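Local coordinates for chemotaxis protein CheX (Vibrio vulnificus, PDB 6VPW), which probably dephosphorylates the phosphorylated response regulator CheY in bacterial chemotaxis, as do other members of the CheX phosphatase family, at residues Ile34-Ala40 against Ser135-Met139. Numbering follows the deposited sequence.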
loop_
_atom_site.group_PDB
_atom_site.type_symbol
_atom_site.label_atom_id
_atom_site.label_comp_id
_atom_site.label_asym_id
_atom_site.label_seq_id
_atom_site.Cartn_x
_atom_site.Cartn_y
_atom_site.Cartn_z
ATOM N N ILE A 34 -14.646 13.959 1.936
ATOM C CA ILE A 34 -14.188 13.389 0.642
ATOM C C ILE A 34 -12.874 14.087 0.325
ATOM O O ILE A 34 -12.852 15.335 0.350
ATOM C CB ILE A 34 -15.233 13.572 -0.478
ATOM C CG1 ILE A 34 -16.533 12.827 -0.155
ATOM C CG2 ILE A 34 -14.648 13.144 -1.821
ATOM C CD1 ILE A 34 -17.649 13.061 -1.150
ATOM N N LYS A 35 -11.815 13.305 0.105
ATOM C CA LYS A 35 -10.502 13.902 -0.219
ATOM C C LYS A 35 -10.643 14.582 -1.578
ATOM O O LYS A 35 -11.383 14.053 -2.431
ATOM C CB LYS A 35 -9.405 12.837 -0.216
ATOM C CG LYS A 35 -7.996 13.351 -0.480
ATOM C CD LYS A 35 -6.959 12.268 -0.323
ATOM C CE LYS A 35 -5.547 12.703 -0.651
ATOM N NZ LYS A 35 -4.586 11.595 -0.416
ATOM N N LYS A 36 -10.010 15.739 -1.731
ATOM C CA LYS A 36 -10.060 16.456 -3.026
ATOM C C LYS A 36 -8.611 16.692 -3.455
ATOM O O LYS A 36 -7.913 15.684 -3.690
ATOM C CB LYS A 36 -10.913 17.722 -2.896
ATOM C CG LYS A 36 -12.356 17.465 -2.488
ATOM C CD LYS A 36 -13.220 18.708 -2.493
ATOM C CE LYS A 36 -14.568 18.492 -1.841
ATOM N NZ LYS A 36 -14.429 18.187 -0.397
ATOM N N ASP A 37 -8.188 17.957 -3.527
ATOM C CA ASP A 37 -6.814 18.352 -3.940
ATOM C C ASP A 37 -5.971 18.627 -2.690
ATOM O O ASP A 37 -4.812 19.040 -2.843
ATOM C CB ASP A 37 -6.866 19.606 -4.820
ATOM C CG ASP A 37 -8.018 19.611 -5.810
ATOM O OD1 ASP A 37 -8.690 18.568 -5.937
ATOM O OD2 ASP A 37 -8.257 20.672 -6.425
ATOM N N GLU A 38 -6.541 18.384 -1.508
ATOM C CA GLU A 38 -5.875 18.712 -0.215
ATOM C C GLU A 38 -4.544 17.974 -0.036
ATOM O O GLU A 38 -4.396 16.829 -0.523
ATOM C CB GLU A 38 -6.815 18.414 0.955
ATOM C CG GLU A 38 -7.528 17.081 0.852
ATOM C CD GLU A 38 -8.365 16.768 2.075
ATOM O OE1 GLU A 38 -7.799 16.759 3.185
ATOM O OE2 GLU A 38 -9.592 16.593 1.921
ATOM N N ILE A 39 -3.617 18.634 0.663
ATOM C CA ILE A 39 -2.276 18.056 0.961
ATOM C C ILE A 39 -2.457 17.013 2.066
ATOM O O ILE A 39 -3.099 17.340 3.086
ATOM C CB ILE A 39 -1.278 19.157 1.373
ATOM C CG1 ILE A 39 -1.220 20.289 0.342
ATOM C CG2 ILE A 39 0.097 18.554 1.640
ATOM C CD1 ILE A 39 -0.372 21.471 0.766
ATOM N N ALA A 40 -1.930 15.808 1.849
ATOM C CA ALA A 40 -2.005 14.707 2.838
ATOM C C ALA A 40 -0.641 14.004 2.883
ATOM O O ALA A 40 -0.447 13.016 2.144
ATOM C CB ALA A 40 -3.119 13.760 2.470
ATOM N N SER A 135 -15.821 6.440 -3.403
ATOM C CA SER A 135 -15.387 7.758 -2.880
ATOM C C SER A 135 -14.177 7.560 -1.957
ATOM O O SER A 135 -14.215 6.617 -1.124
ATOM C CB SER A 135 -16.543 8.436 -2.175
ATOM O OG SER A 135 -16.179 9.723 -1.697
ATOM N N ILE A 136 -13.124 8.366 -2.139
ATOM C CA ILE A 136 -11.950 8.288 -1.218
ATOM C C ILE A 136 -12.247 9.192 -0.019
ATOM O O ILE A 136 -12.346 10.423 -0.215
ATOM C CB ILE A 136 -10.631 8.682 -1.904
ATOM C CG1 ILE A 136 -10.362 7.817 -3.141
ATOM C CG2 ILE A 136 -9.490 8.616 -0.894
ATOM C CD1 ILE A 136 -9.248 8.324 -4.012
ATOM N N ILE A 137 -12.365 8.593 1.165
ATOM C CA ILE A 137 -12.648 9.343 2.423
ATOM C C ILE A 137 -11.331 9.523 3.180
ATOM O O ILE A 137 -10.571 8.526 3.307
ATOM C CB ILE A 137 -13.679 8.590 3.285
ATOM C CG1 ILE A 137 -14.968 8.267 2.518
ATOM C CG2 ILE A 137 -13.962 9.364 4.567
ATOM C CD1 ILE A 137 -15.730 9.478 2.062
ATOM N N ILE A 138 -11.038 10.753 3.604
ATOM C CA ILE A 138 -9.832 11.020 4.433
ATOM C C ILE A 138 -10.340 11.387 5.826
ATOM O O ILE A 138 -11.302 12.156 5.910
ATOM C CB ILE A 138 -8.911 12.107 3.839
ATOM C CG1 ILE A 138 -7.658 12.303 4.700
ATOM C CG2 ILE A 138 -9.659 13.420 3.637
ATOM C CD1 ILE A 138 -6.598 13.181 4.063
ATOM N N MET A 139 -9.741 10.801 6.860
ATOM C CA MET A 139 -10.131 11.072 8.263
ATOM C C MET A 139 -8.893 11.630 8.958
ATOM O O MET A 139 -7.994 10.866 9.308
ATOM C CB MET A 139 -10.599 9.782 8.948
ATOM C CG MET A 139 -11.501 8.914 8.052
ATOM S SD MET A 139 -11.947 7.317 8.792
ATOM C CE MET A 139 -12.415 6.411 7.320
#
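Ile34 and Ile137 form an antiparallel, non-hydrogen-bonded backbone pair with diverging side chains, their CA atoms 4.7 Å apart, and one residue on the backbones are tied by a nearly straight bond from Lys35 N to Ile136 O (2.9 Å, 164° at the hydrogen), a carbonyl that Ile34 CA also approaches through a CA-H...O contact. Ile34 CG1 lies 3.5 Å from Ser135 OG, and the same CG1 is 4.1 Å from Ile137 CD1, the two isoleucine side chains meeting at an angle. In Ser135 a chi1 of -178° swings OG opposite the backbone N, against Ile34 CG1 and CD1. The pair marks the end of strand 28-34, an outermost strand of the six-stranded antiparallel sheet within the chain, where it lies against strand 137-142; past Lys35 the chain leaves the sheet and loops toward strand 41-42. Ile138 points toward that loop. Its CG2 meets Lys35 CB at 3.9 Å and Glu38 OE2 at 3.6 Å, the Glu38 and Ile138 side chains lying antiparallel alongside one another, while Ile138 CD1 reaches Ala40 CB at 3.9 Å. The Glu38 carboxylate, resting on Ile138 CG2, is salt-bridged through OE1 to Arg33. Lys35, fully extended, carries NZ away to a salt bridge with Glu151 on strand 148-154.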